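Local atomic coordinates of methylenetetrahydrofolate--tRNA-(uracil-5-)-methyltransferase trmFO (Thermus thermophilus, PDB entry 3G5S), a protein that probably catalyses the folate- and FAD-dependent methylation of uridine 54 in tRNA to 5-methyluridine, with NADH or NADPH as reductant. Residues A[5-10]-A[131-136]; A[330-335]-A[355-360]. All coordinates share one frame; numbering follows the deposited sequence.

Contact 1: A[5-10]-A[131-136]. With FAD (flavin-adenine dinucleotide), chain B.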
ATOM      1  N   ASN A   5      12.761  -1.451 -20.238  1.00 10.14           N
ATOM      2  CA  ASN A   5      12.216  -2.712 -19.770  1.00 10.77           C
ATOM      3  C   ASN A   5      11.136  -2.474 -18.733  1.00 10.47           C
ATOM      4  O   ASN A   5      11.323  -1.674 -17.821  1.00 10.85           O
ATOM      5  CB  ASN A   5      13.314  -3.554 -19.132  1.00 11.52           C
ATOM      6  CG  ASN A   5      14.443  -3.854 -20.087  1.00 12.12           C
ATOM      7  OD1 ASN A   5      14.221  -4.422 -21.157  1.00 13.41           O
ATOM      8  ND2 ASN A   5      15.661  -3.476 -19.712  1.00 13.44           N
ATOM      9  N   VAL A   6      10.021  -3.184 -18.872  1.00 10.10           N
ATOM     10  CA  VAL A   6       9.009  -3.236 -17.824  1.00 10.31           C
ATOM     11  C   VAL A   6       8.805  -4.707 -17.508  1.00 10.29           C
ATOM     12  O   VAL A   6       8.433  -5.497 -18.380  1.00 11.02           O
ATOM     13  CB  VAL A   6       7.686  -2.564 -18.241  1.00 10.84           C
ATOM     14  CG1 VAL A   6       6.629  -2.739 -17.137  1.00 11.29           C
ATOM     15  CG2 VAL A   6       7.914  -1.087 -18.545  1.00 11.64           C
ATOM     16  N   VAL A   7       9.096  -5.080 -16.267  1.00 10.23           N
ATOM     17  CA  VAL A   7       9.060  -6.476 -15.879  1.00 10.64           C
ATOM     18  C   VAL A   7       7.793  -6.750 -15.081  1.00 10.14           C
ATOM     19  O   VAL A   7       7.643  -6.298 -13.942  1.00 10.40           O
ATOM     20  CB  VAL A   7      10.314  -6.877 -15.064  1.00 11.02           C
ATOM     21  CG1 VAL A   7      10.275  -8.360 -14.745  1.00 12.27           C
ATOM     22  CG2 VAL A   7      11.595  -6.510 -15.822  1.00 11.62           C
ATOM     23  N   GLY A   8       6.886  -7.491 -15.705  1.00 11.03           N
ATOM     24  CA  GLY A   8       5.590  -7.803 -15.126  1.00 11.67           C
ATOM     25  C   GLY A   8       4.501  -6.984 -15.797  1.00 11.28           C
ATOM     26  O   GLY A   8       4.577  -5.756 -15.807  1.00 12.22           O
ATOM     27  N   ALA A   9       3.499  -7.661 -16.355  1.00 11.17           N
ATOM     28  CA  ALA A   9       2.390  -7.005 -17.037  1.00 11.20           C
ATOM     29  C   ALA A   9       1.097  -7.126 -16.237  1.00 11.00           C
ATOM     30  O   ALA A   9       0.048  -7.497 -16.773  1.00 12.31           O
ATOM     31  CB  ALA A   9       2.214  -7.569 -18.431  1.00 12.46           C
ATOM     32  N   GLY A  10       1.182  -6.813 -14.949  1.00 10.72           N
ATOM     33  CA  GLY A  10       0.009  -6.741 -14.102  1.00 11.30           C
ATOM     34  C   GLY A  10      -0.559  -5.335 -14.081  1.00  9.97           C
ATOM     35  O   GLY A  10      -0.466  -4.588 -15.060  1.00 10.62           O
ATOM     36  N   LEU A 131      10.577  -2.474 -12.446  1.00  9.42           N
ATOM     37  CA  LEU A 131      10.209  -3.777 -11.892  1.00  9.40           C
ATOM     38  C   LEU A 131       8.813  -3.703 -11.284  1.00  9.72           C
ATOM     39  O   LEU A 131       8.550  -2.876 -10.420  1.00 10.15           O
ATOM     40  CB  LEU A 131      11.208  -4.201 -10.821  1.00  9.99           C
ATOM     41  CG  LEU A 131      12.666  -4.275 -11.270  1.00 10.52           C
ATOM     42  CD1 LEU A 131      13.532  -4.652 -10.096  1.00 12.42           C
ATOM     43  CD2 LEU A 131      12.857  -5.252 -12.433  1.00 11.69           C
ATOM     44  N   ALA A 132       7.926  -4.581 -11.741  1.00  9.48           N
ATOM     45  CA  ALA A 132       6.513  -4.529 -11.358  1.00  9.89           C
ATOM     46  C   ALA A 132       5.941  -5.946 -11.261  1.00  9.64           C
ATOM     47  O   ALA A 132       4.914  -6.267 -11.857  1.00 10.20           O
ATOM     48  CB  ALA A 132       5.726  -3.684 -12.366  1.00 10.70           C
ATOM     49  N   THR A 133       6.614  -6.794 -10.492  1.00  9.82           N
ATOM     50  CA  THR A 133       6.343  -8.222 -10.520  1.00 10.26           C
ATOM     51  C   THR A 133       5.352  -8.711  -9.462  1.00 10.61           C
ATOM     52  O   THR A 133       5.003  -9.887  -9.449  1.00 11.11           O
ATOM     53  CB  THR A 133       7.664  -9.008 -10.473  1.00 10.63           C
ATOM     54  OG1 THR A 133       8.526  -8.426  -9.489  1.00 10.95           O
ATOM     55  CG2 THR A 133       8.356  -8.928 -11.826  1.00 11.85           C
ATOM     56  N   GLY A 134       4.884  -7.809  -8.606  1.00 10.56           N
ATOM     57  CA  GLY A 134       3.723  -8.078  -7.782  1.00 11.07           C
ATOM     58  C   GLY A 134       3.940  -8.906  -6.536  1.00 11.15           C
ATOM     59  O   GLY A 134       5.062  -9.272  -6.185  1.00 11.59           O
ATOM     60  N   PRO A 135       2.839  -9.225  -5.854  1.00 11.59           N
ATOM     61  CA  PRO A 135       2.922  -9.980  -4.600  1.00 12.28           C
ATOM     62  C   PRO A 135       3.490 -11.382  -4.790  1.00 12.57           C
ATOM     63  O   PRO A 135       4.012 -11.948  -3.837  1.00 13.52           O
ATOM     64  CB  PRO A 135       1.465 -10.066  -4.147  1.00 13.31           C
ATOM     65  CG  PRO A 135       0.660  -9.869  -5.373  1.00 13.57           C
ATOM     66  CD  PRO A 135       1.445  -8.953  -6.255  1.00 11.89           C
ATOM     67  N   LEU A 136       3.386 -11.922  -6.000  1.00 12.98           N
ATOM     68  CA  LEU A 136       3.873 -13.263  -6.293  1.00 13.77           C
ATOM     69  C   LEU A 136       5.034 -13.191  -7.293  1.00 13.25           C
ATOM     70  O   LEU A 136       5.177 -14.023  -8.188  1.00 14.01           O
ATOM     71  CB  LEU A 136       2.727 -14.146  -6.789  1.00 16.03           C
ATOM     72  CG  LEU A 136       1.577 -14.260  -5.778  1.00 18.45           C
ATOM     73  CD1 LEU A 136       0.356 -14.950  -6.372  1.00 20.23           C
ATOM     74  CD2 LEU A 136       2.037 -14.968  -4.508  1.00 21.01           C
TER
HETATM   75  PA  FAD B 444       0.379  -8.180 -10.392  1.00 10.67           P
HETATM   76  O1A FAD B 444       0.356  -9.497  -9.671  1.00 11.62           O
HETATM   77  O2A FAD B 444      -0.918  -7.619 -10.888  1.00 11.15           O
HETATM   78  O5B FAD B 444       1.378  -8.231 -11.636  1.00 10.59           O
HETATM   79  C5B FAD B 444       2.669  -8.798 -11.528  1.00 11.11           C
HETATM   80  C4B FAD B 444       2.973  -9.481 -12.847  1.00 11.06           C
HETATM   81  O4B FAD B 444       4.334  -9.877 -12.864  1.00 11.27           O
HETATM   82  C3B FAD B 444       2.149 -10.753 -13.032  1.00 11.74           C
HETATM   83  O3B FAD B 444       1.486 -10.745 -14.282  1.00 12.32           O
HETATM   84  C2B FAD B 444       3.177 -11.881 -12.942  1.00 12.17           C
HETATM   85  O2B FAD B 444       2.884 -13.013 -13.736  1.00 13.18           O
HETATM   86  C1B FAD B 444       4.438 -11.189 -13.423  1.00 11.61           C
HETATM   87  N9A FAD B 444       5.731 -11.712 -12.959  1.00 12.28           N
HETATM   88  C8A FAD B 444       6.099 -12.032 -11.682  1.00 12.36           C
HETATM   89  N7A FAD B 444       7.404 -12.372 -11.680  1.00 12.35           N
HETATM   90  C5A FAD B 444       7.870 -12.259 -12.953  1.00 12.13           C
HETATM   91  C6A FAD B 444       9.110 -12.473 -13.537  1.00 12.86           C
HETATM   92  N6A FAD B 444      10.214 -12.701 -12.812  1.00 13.38           N
HETATM   93  N1A FAD B 444       9.246 -12.253 -14.881  1.00 13.18           N
HETATM   94  C2A FAD B 444       8.183 -11.852 -15.655  1.00 13.01           C
HETATM   95  N3A FAD B 444       6.949 -11.634 -15.088  1.00 12.54           N
HETATM   96  C4A FAD B 444       6.821 -11.846 -13.762  1.00 11.85           C
HETATM   97  N1  FAD B 444      -5.951  -5.971  -4.480  1.00 15.04           N
HETATM   98  C2  FAD B 444      -7.128  -5.275  -4.369  1.00 16.21           C
HETATM   99  O2  FAD B 444      -7.147  -4.054  -4.510  1.00 16.23           O
HETATM  100  N3  FAD B 444      -8.298  -5.958  -4.101  1.00 18.11           N
HETATM  101  C4  FAD B 444      -8.331  -7.334  -3.944  1.00 18.79           C
HETATM  102  O4  FAD B 444      -9.397  -7.916  -3.709  1.00 21.94           O
HETATM  103  C4X FAD B 444      -7.129  -8.030  -4.061  1.00 17.33           C
HETATM  104  N5  FAD B 444      -7.092  -9.397  -3.908  1.00 19.08           N
HETATM  105  C5X FAD B 444      -5.895 -10.071  -4.037  1.00 17.96           C
HETATM  106  C6  FAD B 444      -5.874 -11.454  -3.890  1.00 18.31           C
HETATM  107  C7  FAD B 444      -4.682 -12.155  -4.004  1.00 18.98           C
HETATM  108  C7M FAD B 444      -4.666 -13.650  -3.844  1.00 20.72           C
HETATM  109  C8  FAD B 444      -3.505 -11.465  -4.275  1.00 19.27           C
HETATM  110  C8M FAD B 444      -2.209 -12.212  -4.405  1.00 21.41           C
HETATM  111  C9  FAD B 444      -3.523 -10.080  -4.426  1.00 17.50           C
HETATM  112  C9A FAD B 444      -4.717  -9.373  -4.306  1.00 16.22           C
HETATM  113  N10 FAD B 444      -4.734  -7.990  -4.437  1.00 14.49           N
HETATM  114  C10 FAD B 444      -5.948  -7.338  -4.326  1.00 15.38           C
HETATM  115  C1' FAD B 444      -3.497  -7.199  -4.075  1.00 13.26           C
HETATM  116  C2' FAD B 444      -2.934  -6.347  -5.225  1.00 12.03           C
HETATM  117  O2' FAD B 444      -3.582  -5.090  -5.335  1.00 11.65           O
HETATM  118  C3' FAD B 444      -2.949  -7.092  -6.560  1.00 11.23           C
HETATM  119  O3' FAD B 444      -2.079  -8.196  -6.418  1.00 12.20           O
HETATM  120  C4' FAD B 444      -2.495  -6.234  -7.739  1.00 11.28           C
HETATM  121  O4' FAD B 444      -2.766  -6.954  -8.925  1.00 11.90           O
HETATM  122  C5' FAD B 444      -1.023  -5.852  -7.642  1.00 10.60           C
HETATM  123  O5' FAD B 444      -0.593  -5.304  -8.869  1.00 10.09           O
HETATM  124  P   FAD B 444       0.917  -5.537  -9.345  1.00  9.68           P
HETATM  125  O1P FAD B 444       1.880  -5.069  -8.301  1.00  9.56           O
HETATM  126  O2P FAD B 444       1.033  -4.941 -10.709  1.00 10.20           O
HETATM  127  O3P FAD B 444       1.075  -7.135  -9.394  1.00  9.96           O
HETATM  128  O   HOH W   1       2.566  -5.342 -12.898  1.00 10.30           O

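Contact 2: A[330-335]-A[355-360]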
ATOM      1  N   GLY A 330      18.092   4.710 -12.687  1.00 11.91           N
ATOM      2  CA  GLY A 330      17.364   4.197 -13.827  1.00 11.66           C
ATOM      3  C   GLY A 330      16.677   2.869 -13.592  1.00 11.01           C
ATOM      4  O   GLY A 330      16.168   2.270 -14.531  1.00 11.36           O
ATOM      5  N   LEU A 331      16.666   2.411 -12.342  1.00 10.36           N
ATOM      6  CA  LEU A 331      15.866   1.255 -11.940  1.00  9.90           C
ATOM      7  C   LEU A 331      14.740   1.767 -11.055  1.00  9.03           C
ATOM      8  O   LEU A 331      14.980   2.590 -10.171  1.00  9.28           O
ATOM      9  CB  LEU A 331      16.719   0.244 -11.165  1.00 10.80           C
ATOM     10  CG  LEU A 331      16.055  -1.087 -10.817  1.00 11.52           C
ATOM     11  CD1 LEU A 331      15.730  -1.896 -12.067  1.00 11.20           C
ATOM     12  CD2 LEU A 331      16.915  -1.902  -9.858  1.00 12.36           C
ATOM     13  N   TYR A 332      13.528   1.268 -11.291  1.00  9.22           N
ATOM     14  CA  TYR A 332      12.332   1.718 -10.574  1.00  9.45           C
ATOM     15  C   TYR A 332      11.550   0.506 -10.101  1.00  8.98           C
ATOM     16  O   TYR A 332      11.663  -0.580 -10.681  1.00  9.62           O
ATOM     17  CB  TYR A 332      11.418   2.564 -11.492  1.00  9.97           C
ATOM     18  CG  TYR A 332      12.161   3.682 -12.163  1.00  9.93           C
ATOM     19  CD1 TYR A 332      12.916   3.432 -13.297  1.00 10.07           C
ATOM     20  CD2 TYR A 332      12.160   4.977 -11.647  1.00 10.41           C
ATOM     21  CE1 TYR A 332      13.651   4.408 -13.894  1.00 10.78           C
ATOM     22  CE2 TYR A 332      12.897   5.984 -12.257  1.00 11.02           C
ATOM     23  CZ  TYR A 332      13.648   5.682 -13.390  1.00 11.28           C
ATOM     24  OH  TYR A 332      14.407   6.626 -14.040  1.00 12.76           O
ATOM     25  N   ALA A 333      10.750   0.696  -9.054  1.00  9.20           N
ATOM     26  CA  ALA A 333       9.792  -0.320  -8.629  1.00  9.27           C
ATOM     27  C   ALA A 333       8.396   0.274  -8.628  1.00  9.08           C
ATOM     28  O   ALA A 333       8.217   1.457  -8.353  1.00 10.40           O
ATOM     29  CB  ALA A 333      10.128  -0.856  -7.246  1.00 11.22           C
ATOM     30  N   ALA A 334       7.410  -0.557  -8.927  1.00  8.68           N
ATOM     31  CA  ALA A 334       6.021  -0.131  -8.882  1.00  9.12           C
ATOM     32  C   ALA A 334       5.139  -1.283  -8.442  1.00  8.90           C
ATOM     33  O   ALA A 334       5.533  -2.451  -8.508  1.00  9.68           O
ATOM     34  CB  ALA A 334       5.577   0.392 -10.243  1.00 10.64           C
ATOM     35  N   GLY A 335       3.934  -0.947  -7.992  1.00  9.16           N
ATOM     36  CA  GLY A 335       2.984  -1.947  -7.560  1.00  9.55           C
ATOM     37  C   GLY A 335       3.339  -2.513  -6.204  1.00  8.83           C
ATOM     38  O   GLY A 335       4.049  -1.894  -5.409  1.00  9.25           O
ATOM     39  N   LEU A 355       6.464   7.222 -15.864  1.00  9.71           N
ATOM     40  CA  LEU A 355       6.726   8.621 -16.157  1.00  9.72           C
ATOM     41  C   LEU A 355       8.196   8.952 -15.918  1.00  9.67           C
ATOM     42  O   LEU A 355       8.847   9.583 -16.753  1.00 10.35           O
ATOM     43  CB  LEU A 355       5.827   9.511 -15.294  1.00 10.64           C
ATOM     44  CG  LEU A 355       6.069  11.019 -15.383  1.00 11.67           C
ATOM     45  CD1 LEU A 355       5.935  11.554 -16.810  1.00 13.00           C
ATOM     46  CD2 LEU A 355       5.099  11.726 -14.453  1.00 12.12           C
ATOM     47  N   ASN A 356       8.718   8.532 -14.774  1.00  9.41           N
ATOM     48  CA  ASN A 356      10.100   8.841 -14.456  1.00  9.60           C
ATOM     49  C   ASN A 356      11.107   8.082 -15.307  1.00  9.77           C
ATOM     50  O   ASN A 356      12.140   8.630 -15.680  1.00 10.39           O
ATOM     51  CB  ASN A 356      10.362   8.713 -12.961  1.00  9.90           C
ATOM     52  CG  ASN A 356       9.799   9.895 -12.198  1.00  9.66           C
ATOM     53  OD1 ASN A 356       9.766  11.010 -12.727  1.00 10.73           O
ATOM     54  ND2 ASN A 356       9.343   9.665 -10.972  1.00 10.23           N
ATOM     55  N   ALA A 357      10.789   6.837 -15.644  1.00  9.63           N
ATOM     56  CA  ALA A 357      11.619   6.069 -16.568  1.00 10.24           C
ATOM     57  C   ALA A 357      11.633   6.720 -17.956  1.00  9.97           C
ATOM     58  O   ALA A 357      12.679   6.792 -18.605  1.00 10.54           O
ATOM     59  CB  ALA A 357      11.120   4.641 -16.649  1.00 10.35           C
ATOM     60  N   ALA A 358      10.471   7.195 -18.405  1.00 10.22           N
ATOM     61  CA  ALA A 358      10.374   7.871 -19.692  1.00 10.93           C
ATOM     62  C   ALA A 358      11.215   9.137 -19.665  1.00 11.13           C
ATOM     63  O   ALA A 358      11.963   9.437 -20.603  1.00 12.62           O
ATOM     64  CB  ALA A 358       8.926   8.203 -20.003  1.00 11.65           C
ATOM     65  N   ARG A 359      11.078   9.899 -18.586  1.00 11.38           N
ATOM     66  CA  ARG A 359      11.870  11.113 -18.441  1.00 11.86           C
ATOM     67  C   ARG A 359      13.370  10.821 -18.441  1.00 11.78           C
ATOM     68  O   ARG A 359      14.155  11.515 -19.086  1.00 12.71           O
ATOM     69  CB  ARG A 359      11.427  11.907 -17.207  1.00 12.51           C
ATOM     70  CG  ARG A 359      10.031  12.518 -17.394  1.00 12.06           C
ATOM     71  CD  ARG A 359       9.516  13.210 -16.125  1.00 12.84           C
ATOM     72  NE  ARG A 359      10.397  14.287 -15.684  1.00 13.02           N
ATOM     73  CZ  ARG A 359      10.386  15.521 -16.181  1.00 14.42           C
ATOM     74  NH1 ARG A 359      11.247  16.417 -15.726  1.00 15.57           N
ATOM     75  NH2 ARG A 359       9.518  15.865 -17.125  1.00 15.09           N
ATOM     76  N   LYS A 360      13.765   9.752 -17.754  1.00 19.85           N
ATOM     77  CA  LYS A 360      15.172   9.319 -17.750  1.00 19.85           C
ATOM     78  C   LYS A 360      15.681   9.026 -19.165  1.00 19.84           C
ATOM     79  O   LYS A 360      16.808   9.402 -19.546  1.00 12.93           O
ATOM     80  CB  LYS A 360      15.309   8.046 -16.909  1.00 19.85           C
ATOM     81  CG  LYS A 360      16.746   7.692 -16.548  1.00 19.85           C
ATOM     82  CD  LYS A 360      17.347   8.776 -15.667  1.00 19.85           C
ATOM     83  CE  LYS A 360      18.253   8.190 -14.588  1.00 19.85           C
ATOM     84  NZ  LYS A 360      19.652   7.939 -15.007  1.00 19.85           N
TER

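Contact 1: A[5-10]-A[131-136]
Val-7 and Leu-131 stand side by side at the C-terminal ends of two neighbouring parallel strands of a Rossmann-type FAD-binding fold, their side chains on the same face of the sheet. Leu-131 CD2 lies 3.8 Å from Val-7 CG2, the branch held beside the backbone N. The other branch, CG1, is anti to that N (chi1 -177°) and reaches forward to Thr-133, whose side chain points the same way; the two methyls, Val-7 CG1 and Thr-133 CG2, meet at 3.5 Å. Thr-133 thus presents its methyl to the strand, while OG1 sits between the backbone N and carbonyl carbon (chi1 44°) and is hydrogen-bonded to Thr-137 OG1. The backbones are tied by Ala-132 N, which donates to Val-7 O over 2.8 Å. Beyond Val-7 the chain enters the glycine-rich FAD-binding turn. Gly-8, at a positive phi and backbone angles that call for glycine, brings its CA to 3.7 Å from Ala-132 O. The FAD lies against both loops: its adenine carbon C8A is 3.3 Å from Thr-133 O, and Gly-134 CA packs against the pyrophosphate bridge. A water joins both loops to the cofactor, 2.7 Å from Ala-132 O and 2.7 Å from FAD O2P, with a weak bond from Gly-10 N.

Contact 2: A[330-335]-A[355-360]
Tyr-332 has CG anti to its carbonyl carbon (chi1 -52°), which directs the phenol from strand 331-333 to helix 343-361, and chi2 81° turns the ring so that a face meets Ala-357; Lys-360, with CG anti to the backbone N, comes back from the helix past the hydroxyl. Ala-357 N sits 3.8 Å above the plane of the Tyr-332 ring, offset toward the rim. Ala-357 CB is 3.7 Å from Tyr-332 CE1, the ring sitting close against the helix backbone. At the other ortho carbon of the phenol, Tyr-332 CE2 meets Asn-356 CB at 3.8 Å in an oblique approach. The amide of Asn-356 leads away, held by Val-367 N on OD1 and Thr-322 O on ND2. The tip of the tyrosine rests against the start of the lysine chain, with OH 3.3 Å from Lys-360 CB. From there the lysine bends at its later torsions and passes Gly-330, CE lying 4.0 Å from Gly-330 N, before NZ forms a salt bridge with Glu-329. Gly-330, with its positive phi, turns the chain into the strand. Strand and helix segments run nearly antiparallel, at 169°, their axes 9.2 Å apart: an alpha-helix laid on one face of a parallel sheet, over its outermost parallel strand, as in the layered alpha/beta architecture of Rossmann-type dinucleotide-binding domains.

Both contacts belong to one parallel sheet, and their centres are 13 Å apart. Strand 129-131 lies between strands 4-7 and 331-333, so Leu-131 is shared: beyond its part in contact 1, its N is probably hydrogen-bonded to Tyr-332 O (2.8 Å) and its O to Ala-334 N (3.0 Å). Side chains continue the join where Leu-131 CG meets Leu-331 CD1 at 4.0 Å. Contact 1 borders the FAD directly, along adenosine and pyrophosphate. Contact 2 is set back, the side chain of Tyr-332 lying about 13 Å from the cofactor at the nearest atoms, yet its strand leads to Gly-335, which touches FAD, and to Val-336, whose N is hydrogen-bonded to it.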